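Local coordinates for iron binding protein FbpA (Mannheimia haemolytica, PDB 1Q35) that binds ferric ion and probably serves as the periplasmic solute-binding component of a bacterial iron-uptake system, at residues Pro17-Phe22 and Val30-Ala35; Lys24-Lys29 and Ile250-Gly255; Ser145-Met150 and Lys160-Gly165. All blocks are in the same frame, centred on the assembly; numbering follows the deposited sequence. Where two conformers were deposited one is given.

Contact 1 (Pro17-Phe22 and Val30-Ala35); sequences PMLKNF and VNIIFA
L19 places CG anti to its own carbonyl carbon (chi1 -61°). An extended second torsion then sends CD1 across to the strand, toward V30 and I32. F22 takes the other course. Its CG is anti to the backbone N (chi1 166°), which swings the ring over to V30. V30 CG2 meets that ring at its edge, near the ring plane, 3.6 Å from F22 CD2 and 3.8 Å from F22 CE2. The other branch, V30 CG1, is 4.3 Å from L19 CD1. L19 and I32 cross at about a right angle, methyl against methyl. L19 CD1 and I32 CD1 are only 3.3 Å apart, tighter than normal van der Waals contact. No hydrogen bond crosses the contact. Helix 16-26 and strand 29-34 are consecutive elements of a beta-alpha-beta unit that begins with strand 3-8. Their local axes pass 9.9 Å apart and run nearly antiparallel. Strand 3-8 pairs in parallel with strand 29-34. Helix 243-254 packs on L19 and F22 through L249, and helix 256-266 touches P17, M18 and N21.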
loop_
_atom_site.group_PDB
_atom_site.type_symbol
_atom_site.label_atom_id
_atom_site.label_comp_id
_atom_site.label_asym_id
_atom_site.label_seq_id
_atom_site.Cartn_x
_atom_site.Cartn_y
_atom_site.Cartn_z
ATOM N N PRO A 17 1.890 13.518 -10.968
ATOM C CA PRO A 17 0.742 14.021 -11.740
ATOM C C PRO A 17 -0.303 14.731 -10.876
ATOM O O PRO A 17 -0.818 15.782 -11.262
ATOM C CB PRO A 17 0.164 12.753 -12.378
ATOM C CG PRO A 17 1.316 11.823 -12.461
ATOM C CD PRO A 17 2.111 12.075 -11.206
ATOM N N MET A 18 -0.595 14.168 -9.709
ATOM C CA MET A 18 -1.571 14.763 -8.801
ATOM C C MET A 18 -1.075 16.094 -8.246
ATOM O O MET A 18 -1.843 17.054 -8.154
ATOM C CB MET A 18 -1.896 13.819 -7.641
ATOM C CG MET A 18 -2.520 12.496 -8.066
ATOM S SD MET A 18 -1.277 11.245 -8.398
ATOM C CE MET A 18 -2.214 10.070 -9.328
ATOM N N LEU A 19 0.200 16.145 -7.878
ATOM C CA LEU A 19 0.778 17.349 -7.283
ATOM C C LEU A 19 0.936 18.471 -8.306
ATOM O O LEU A 19 0.735 19.635 -7.976
ATOM C CB LEU A 19 2.120 17.037 -6.625
ATOM C CG LEU A 19 2.040 16.021 -5.479
ATOM C CD1 LEU A 19 3.424 15.695 -4.967
ATOM C CD2 LEU A 19 1.147 16.524 -4.344
ATOM N N LYS A 20 1.278 18.126 -9.544
ATOM C CA LYS A 20 1.412 19.113 -10.615
ATOM C C LYS A 20 0.060 19.729 -10.951
ATOM O O LYS A 20 -0.029 20.929 -11.198
ATOM C CB LYS A 20 2.014 18.476 -11.869
ATOM C CG LYS A 20 3.478 18.110 -11.732
ATOM C CD LYS A 20 4.392 19.297 -12.009
ATOM C CE LYS A 20 5.790 18.859 -12.418
ATOM N NZ LYS A 20 6.648 18.565 -11.248
ATOM N N ASN A 21 -0.989 18.912 -10.956
ATOM C CA ASN A 21 -2.345 19.405 -11.178
ATOM C C ASN A 21 -2.813 20.296 -10.029
ATOM O O ASN A 21 -3.504 21.286 -10.256
ATOM C CB ASN A 21 -3.323 18.246 -11.397
ATOM C CG ASN A 21 -3.358 17.788 -12.842
ATOM O OD1 ASN A 21 -4.078 18.353 -13.666
ATOM N ND2 ASN A 21 -2.570 16.767 -13.159
ATOM N N PHE A 22 -2.426 19.951 -8.804
ATOM C CA PHE A 22 -2.690 20.797 -7.641
ATOM C C PHE A 22 -2.037 22.167 -7.814
ATOM O O PHE A 22 -2.678 23.189 -7.590
ATOM C CB PHE A 22 -2.185 20.125 -6.358
ATOM C CG PHE A 22 -2.102 21.052 -5.172
ATOM C CD1 PHE A 22 -3.245 21.397 -4.461
ATOM C CD2 PHE A 22 -0.878 21.561 -4.757
ATOM C CE1 PHE A 22 -3.166 22.248 -3.360
ATOM C CE2 PHE A 22 -0.801 22.412 -3.655
ATOM C CZ PHE A 22 -1.947 22.744 -2.961
ATOM N N VAL A 30 4.473 23.465 -4.667
ATOM C CA VAL A 30 4.795 22.258 -3.921
ATOM C C VAL A 30 6.302 22.082 -3.880
ATOM O O VAL A 30 6.950 21.998 -4.924
ATOM C CB VAL A 30 4.158 21.002 -4.564
ATOM C CG1 VAL A 30 4.669 19.719 -3.899
ATOM C CG2 VAL A 30 2.644 21.075 -4.485
ATOM N N ASN A 31 6.854 22.043 -2.673
ATOM C CA ASN A 31 8.220 21.595 -2.449
ATOM C C ASN A 31 8.139 20.154 -2.002
ATOM O O ASN A 31 7.423 19.847 -1.059
ATOM C CB ASN A 31 8.905 22.434 -1.370
ATOM C CG ASN A 31 8.820 23.916 -1.648
ATOM O OD1 ASN A 31 9.142 24.372 -2.744
ATOM N ND2 ASN A 31 8.374 24.677 -0.655
ATOM N N ILE A 32 8.850 19.264 -2.681
ATOM C CA ILE A 32 8.735 17.843 -2.381
ATOM C C ILE A 32 10.091 17.195 -2.128
ATOM O O ILE A 32 11.063 17.441 -2.845
ATOM C CB ILE A 32 7.946 17.104 -3.491
ATOM C CG1 ILE A 32 7.689 15.644 -3.083
ATOM C CG2 ILE A 32 8.666 17.186 -4.837
ATOM C CD1 ILE A 32 6.394 15.088 -3.603
ATOM N N ILE A 33 10.135 16.395 -1.068
ATOM C CA ILE A 33 11.271 15.559 -0.729
ATOM C C ILE A 33 10.738 14.138 -0.638
ATOM O O ILE A 33 9.626 13.911 -0.159
ATOM C CB ILE A 33 11.894 16.002 0.615
ATOM C CG1 ILE A 33 12.625 17.337 0.438
ATOM C CG2 ILE A 33 12.861 14.945 1.153
ATOM C CD1 ILE A 33 12.875 18.090 1.730
ATOM N N PHE A 34 11.518 13.182 -1.115
ATOM C CA PHE A 34 11.107 11.793 -1.079
ATOM C C PHE A 34 11.745 11.123 0.131
ATOM O O PHE A 34 12.958 11.210 0.341
ATOM C CB PHE A 34 11.423 11.135 -2.421
ATOM C CG PHE A 34 10.635 11.736 -3.548
ATOM C CD1 PHE A 34 9.324 11.339 -3.777
ATOM C CD2 PHE A 34 11.166 12.761 -4.321
ATOM C CE1 PHE A 34 8.572 11.917 -4.787
ATOM C CE2 PHE A 34 10.421 13.343 -5.332
ATOM C CZ PHE A 34 9.119 12.922 -5.565
ATOM N N ALA A 35 10.895 10.497 0.945
ATOM C CA ALA A 35 11.277 9.961 2.248
ATOM C C ALA A 35 12.378 8.913 2.167
ATOM O O ALA A 35 12.617 8.315 1.114
ATOM C CB ALA A 35 10.055 9.380 2.949
#

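Contact 2 (Lys24-Lys29 and Ile250-Gly255); sequences KDTGIK and IEYLSG
The Y252 ring has the D25 carboxylate at its edge. D25 OD2 lies in the ring plane, beside the hydroxyl, and the carboxylate is turned 61° from the ring. T26 CG2 approaches the same ring obliquely, 4.3 Å from Y252 CD2. D25 CB also packs at this end, 3.8 Å from Y252 CE2. The two side chains cross at about a right angle.

The central bond runs from Y252 OH to D25 OD2, at 2.7 Å. The hydroxyl comes from above the carboxylate plane, 48° out of it. With CG anti to the backbone N (chi1 -175°), the Y252 ring extends from helix 243-254 toward the end of helix 16-26.

That end has its own local bonds. T26 OG1 accepts from I28 N at 3.2 Å, which makes an ST turn. The same T26 OG1 is hydrogen-bonded to F22 O, one turn back. G27 follows with a positive phi and takes the chain out of the helix. On the other segment, S254 OG donates to E251 O at 2.8 Å and is also bonded to N83. G255 is the N-cap of helix 256-266. The contact joins two helix ends at the surface, 221 residues apart in sequence and away from the annotated iron ligands.

K257, near the start of helix 256-266, forms a salt bridge to D25 OD2. The same oxygen thus serves a phenol donor and a lysine. Both probably favour the ionised form of D25, and the nearby negative charge probably polarises the Y252 hydroxyl.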
loop_
_atom_site.group_PDB
_atom_site.type_symbol
_atom_site.label_atom_id
_atom_site.label_comp_id
_atom_site.label_asym_id
_atom_site.label_seq_id
_atom_site.Cartn_x
_atom_site.Cartn_y
_atom_site.Cartn_z
ATOM N N LYS A 24 -1.144 23.704 -10.557
ATOM C CA LYS A 24 -1.762 24.434 -11.661
ATOM C C LYS A 24 -3.123 25.007 -11.266
ATOM O O LYS A 24 -3.446 26.145 -11.611
ATOM C CB LYS A 24 -1.918 23.517 -12.879
ATOM C CG LYS A 24 -2.450 24.210 -14.132
ATOM C CD LYS A 24 -2.453 23.278 -15.336
ATOM N N ASP A 25 -3.908 24.222 -10.534
ATOM C CA ASP A 25 -5.294 24.568 -10.226
ATOM C C ASP A 25 -5.433 25.550 -9.059
ATOM O O ASP A 25 -6.425 26.275 -8.982
ATOM C CB ASP A 25 -6.102 23.302 -9.908
ATOM C CG ASP A 25 -6.300 22.399 -11.120
ATOM O OD1 ASP A 25 -5.886 22.770 -12.242
ATOM O OD2 ASP A 25 -6.867 21.288 -11.031
ATOM N N THR A 26 -4.458 25.562 -8.151
ATOM C CA THR A 26 -4.526 26.394 -6.940
ATOM C C THR A 26 -3.505 27.531 -6.907
ATOM O O THR A 26 -3.700 28.507 -6.182
ATOM C CB THR A 26 -4.340 25.539 -5.658
ATOM O OG1 THR A 26 -2.989 25.069 -5.571
ATOM C CG2 THR A 26 -5.206 24.273 -5.682
ATOM N N GLY A 27 -2.414 27.397 -7.658
ATOM C CA GLY A 27 -1.326 28.365 -7.634
ATOM C C GLY A 27 -0.325 28.172 -6.505
ATOM O O GLY A 27 0.640 28.931 -6.394
ATOM N N ILE A 28 -0.542 27.157 -5.668
ATOM C CA ILE A 28 0.326 26.896 -4.524
ATOM C C ILE A 28 1.514 26.052 -4.971
ATOM O O ILE A 28 1.337 25.009 -5.594
ATOM C CB ILE A 28 -0.451 26.179 -3.391
ATOM C CG1 ILE A 28 -1.603 27.060 -2.891
ATOM C CG2 ILE A 28 0.484 25.829 -2.234
ATOM C CD1 ILE A 28 -2.649 26.318 -2.088
ATOM N N LYS A 29 2.717 26.511 -4.646
ATOM C CA LYS A 29 3.958 25.818 -4.980
ATOM C C LYS A 29 4.162 24.613 -4.068
ATOM O O LYS A 29 4.060 24.728 -2.854
ATOM C CB LYS A 29 5.146 26.781 -4.837
ATOM C CG LYS A 29 6.534 26.145 -4.882
ATOM C CD LYS A 29 6.877 25.619 -6.263
ATOM C CE LYS A 29 8.326 25.148 -6.326
ATOM N NZ LYS A 29 8.712 24.718 -7.696
ATOM N N ILE A 250 -4.589 18.473 0.839
ATOM C CA ILE A 250 -5.241 17.201 1.133
ATOM C C ILE A 250 -6.713 17.227 0.714
ATOM O O ILE A 250 -7.239 16.219 0.256
ATOM C CB ILE A 250 -5.004 16.727 2.597
ATOM C CG1 ILE A 250 -5.729 17.580 3.633
ATOM C CG2 ILE A 250 -3.519 16.704 2.905
ATOM C CD1 ILE A 250 -5.691 16.960 5.011
ATOM N N GLU A 251 -7.357 18.390 0.803
ATOM C CA GLU A 251 -8.698 18.566 0.257
ATOM C C GLU A 251 -8.703 18.342 -1.256
ATOM O O GLU A 251 -9.595 17.687 -1.785
ATOM C CB GLU A 251 -9.244 19.960 0.598
ATOM C CG GLU A 251 -9.624 20.104 2.067
ATOM C CD GLU A 251 -10.059 21.507 2.466
ATOM O OE1 GLU A 251 -10.760 21.626 3.491
ATOM O OE2 GLU A 251 -9.698 22.481 1.775
ATOM N N TYR A 252 -7.696 18.871 -1.939
ATOM C CA TYR A 252 -7.561 18.682 -3.383
ATOM C C TYR A 252 -7.391 17.203 -3.734
ATOM O O TYR A 252 -8.033 16.702 -4.656
ATOM C CB TYR A 252 -6.365 19.466 -3.930
ATOM C CG TYR A 252 -6.242 19.409 -5.439
ATOM C CD1 TYR A 252 -5.522 18.394 -6.061
ATOM C CD2 TYR A 252 -6.856 20.364 -6.242
ATOM C CE1 TYR A 252 -5.414 18.330 -7.444
ATOM C CE2 TYR A 252 -6.754 20.314 -7.624
ATOM C CZ TYR A 252 -6.029 19.295 -8.218
ATOM O OH TYR A 252 -5.928 19.240 -9.589
ATOM N N LEU A 253 -6.529 16.511 -2.997
ATOM C CA LEU A 253 -6.258 15.099 -3.274
ATOM C C LEU A 253 -7.489 14.227 -3.023
ATOM O O LEU A 253 -7.609 13.150 -3.619
ATOM C CB LEU A 253 -5.056 14.600 -2.465
ATOM C CG LEU A 253 -3.712 15.220 -2.861
ATOM C CD1 LEU A 253 -2.614 14.807 -1.896
ATOM C CD2 LEU A 253 -3.323 14.871 -4.296
ATOM N N SER A 254 -8.406 14.693 -2.175
ATOM C CA SER A 254 -9.653 13.984 -1.886
ATOM C C SER A 254 -10.775 14.239 -2.900
ATOM O O SER A 254 -11.784 13.540 -2.883
ATOM C CB SER A 254 -10.158 14.358 -0.484
ATOM O OG SER A 254 -10.870 15.592 -0.479
ATOM N N GLY A 255 -10.603 15.243 -3.758
ATOM C CA GLY A 255 -11.662 15.689 -4.651
ATOM C C GLY A 255 -11.806 14.890 -5.932
ATOM O O GLY A 255 -11.003 14.011 -6.241
#

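Contact 3 (Ser145-Met150 and Lys160-Gly165); sequences SLFAAM and KAFLEG
S145 OG is hydrogen-bonded to D59 OD1 and S61 OG, and weakly to S141 O, on the helical segment from which F147 and M150 reach F162 and L163. No polar bond links the two segments themselves. Their contact is made of rings, methyl groups and a thioether sulfur.

L163 CD2 sits over the centre of one face of the F147 ring. It is 3.4 Å from the ring centroid, a close CH-pi contact. M150 does the same to F162. Its chain is extended to SD and then bends (chi3 80°), which lays CE over the F162 face, 3.6 Å from the centroid. M150 SD is more oblique, 4.2 Å from the F162 centroid, and completes a Met-aromatic contact.

Both segments lie in the helical run 141-168, but it cannot be one straight helix. Their local directions differ by 138°, so the run doubles back. The four side chains, all buried, meet between the two segments. The F147 side chain is about 9 Å from that of Y142, an Fe(3+) ligand in a structure of this protein; no iron is bound here.

The F147 and F162 side chains run at about a right angle, with their ring planes about 64° apart. F147 CE2 lies at the edge of the F162 ring, near its plane, 4.0 Å from F162 CE2. F147 also touches V308 of helix 301-311, and F162 touches A125.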
loop_
_atom_site.group_PDB
_atom_site.type_symbol
_atom_site.label_atom_id
_atom_site.label_comp_id
_atom_site.label_asym_id
_atom_site.label_seq_id
_atom_site.Cartn_x
_atom_site.Cartn_y
_atom_site.Cartn_z
ATOM N N SER A 145 2.407 -5.439 7.031
ATOM C CA SER A 145 1.015 -5.096 7.337
ATOM C C SER A 145 0.044 -6.218 6.955
ATOM O O SER A 145 -0.944 -6.436 7.643
ATOM C CB SER A 145 0.624 -3.760 6.712
ATOM O OG SER A 145 1.252 -2.707 7.426
ATOM N N LEU A 146 0.322 -6.945 5.875
ATOM C CA LEU A 146 -0.434 -8.156 5.574
ATOM C C LEU A 146 -0.316 -9.169 6.717
ATOM O O LEU A 146 -1.313 -9.711 7.183
ATOM C CB LEU A 146 0.052 -8.775 4.261
ATOM C CG LEU A 146 -0.465 -10.176 3.922
ATOM C CD1 LEU A 146 -1.977 -10.208 3.745
ATOM C CD2 LEU A 146 0.228 -10.689 2.672
ATOM N N PHE A 147 0.906 -9.432 7.169
ATOM C CA PHE A 147 1.124 -10.381 8.255
ATOM C C PHE A 147 0.471 -9.901 9.558
ATOM O O PHE A 147 0.013 -10.712 10.361
ATOM C CB PHE A 147 2.624 -10.648 8.473
ATOM C CG PHE A 147 3.389 -11.022 7.219
ATOM C CD1 PHE A 147 4.723 -10.677 7.105
ATOM C CD2 PHE A 147 2.799 -11.714 6.169
ATOM C CE1 PHE A 147 5.457 -10.999 5.973
ATOM C CE2 PHE A 147 3.530 -12.042 5.031
ATOM C CZ PHE A 147 4.863 -11.694 4.940
ATOM N N ALA A 148 0.423 -8.587 9.748
ATOM C CA ALA A 148 -0.220 -7.987 10.910
ATOM C C ALA A 148 -1.718 -8.278 10.926
ATOM O O ALA A 148 -2.274 -8.611 11.967
ATOM C CB ALA A 148 0.030 -6.496 10.929
ATOM N N ALA A 149 -2.367 -8.173 9.767
ATOM C CA ALA A 149 -3.772 -8.551 9.659
ATOM C C ALA A 149 -3.943 -10.032 10.000
ATOM O O ALA A 149 -4.882 -10.417 10.697
ATOM C CB ALA A 149 -4.306 -8.265 8.266
ATOM N N MET A 150 -3.023 -10.866 9.522
ATOM C CA MET A 150 -3.083 -12.292 9.801
ATOM C C MET A 150 -2.967 -12.563 11.306
ATOM O O MET A 150 -3.649 -13.441 11.819
ATOM C CB MET A 150 -2.024 -13.041 8.992
ATOM C CG MET A 150 -2.283 -12.945 7.489
ATOM S SD MET A 150 -1.081 -13.760 6.446
ATOM C CE MET A 150 -1.651 -15.461 6.582
ATOM N N LYS A 160 3.225 -17.302 12.522
ATOM C CA LYS A 160 4.625 -17.711 12.403
ATOM C C LYS A 160 4.755 -18.989 11.581
ATOM O O LYS A 160 5.647 -19.090 10.742
ATOM C CB LYS A 160 5.282 -17.897 13.770
ATOM C CG LYS A 160 6.791 -18.133 13.661
ATOM C CD LYS A 160 7.460 -18.164 15.022
ATOM C CE LYS A 160 8.950 -18.406 14.889
ATOM N NZ LYS A 160 9.622 -18.359 16.213
ATOM N N ALA A 161 3.878 -19.956 11.818
ATOM C CA ALA A 161 3.895 -21.196 11.046
ATOM C C ALA A 161 3.668 -20.903 9.563
ATOM O O ALA A 161 4.330 -21.493 8.704
ATOM C CB ALA A 161 2.871 -22.185 11.564
ATOM N N PHE A 162 2.755 -19.983 9.263
ATOM C CA PHE A 162 2.547 -19.529 7.898
ATOM C C PHE A 162 3.832 -18.942 7.307
ATOM O O PHE A 162 4.217 -19.295 6.193
ATOM C CB PHE A 162 1.403 -18.509 7.826
ATOM C CG PHE A 162 1.413 -17.700 6.568
ATOM C CD1 PHE A 162 1.047 -18.266 5.357
ATOM C CD2 PHE A 162 1.821 -16.379 6.582
ATOM C CE1 PHE A 162 1.068 -17.516 4.190
ATOM C CE2 PHE A 162 1.856 -15.631 5.415
ATOM C CZ PHE A 162 1.472 -16.202 4.223
ATOM N N LEU A 163 4.494 -18.058 8.041
ATOM C CA LEU A 163 5.724 -17.442 7.545
ATOM C C LEU A 163 6.828 -18.468 7.317
ATOM O O LEU A 163 7.591 -18.332 6.371
ATOM C CB LEU A 163 6.205 -16.347 8.490
ATOM C CG LEU A 163 5.316 -15.100 8.540
ATOM C CD1 LEU A 163 5.761 -14.177 9.649
ATOM C CD2 LEU A 163 5.317 -14.363 7.211
ATOM N N GLU A 164 6.900 -19.492 8.161
ATOM C CA GLU A 164 7.909 -20.537 7.994
ATOM C C GLU A 164 7.642 -21.330 6.717
ATOM O O GLU A 164 8.572 -21.637 5.965
ATOM C CB GLU A 164 7.939 -21.461 9.210
ATOM C CG GLU A 164 8.409 -20.801 10.496
ATOM C CD GLU A 164 9.906 -20.861 10.698
ATOM O OE1 GLU A 164 10.329 -20.870 11.872
ATOM O OE2 GLU A 164 10.656 -20.885 9.701
ATOM N N GLY A 165 6.377 -21.638 6.452
ATOM C CA GLY A 165 6.019 -22.372 5.250
ATOM C C GLY A 165 6.213 -21.553 3.986
ATOM O O GLY A 165 6.701 -22.055 2.967
#

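Contacts 1 and 2 have centres about 10 Å apart. Both use helix 16-26, and their segments alternate along the chain. They touch: N21 O lies 3.2 Å from Y252 OH, a probable hydrogen bond that would have to share the hydroxyl proton with D25. Helix 243-254 is thereby joined to the first beta-alpha-beta unit. Contact 3 lies across the chain's centre, about 34 Å from contact 1 and about 39 Å from contact 2, centre to centre. It follows contact 1 in sequence and is nested inside the loop closed by contact 2. Contacts 1 and 2 probably belong to one lobe of the solute-binding fold, and contact 3, near an iron ligand, to the other.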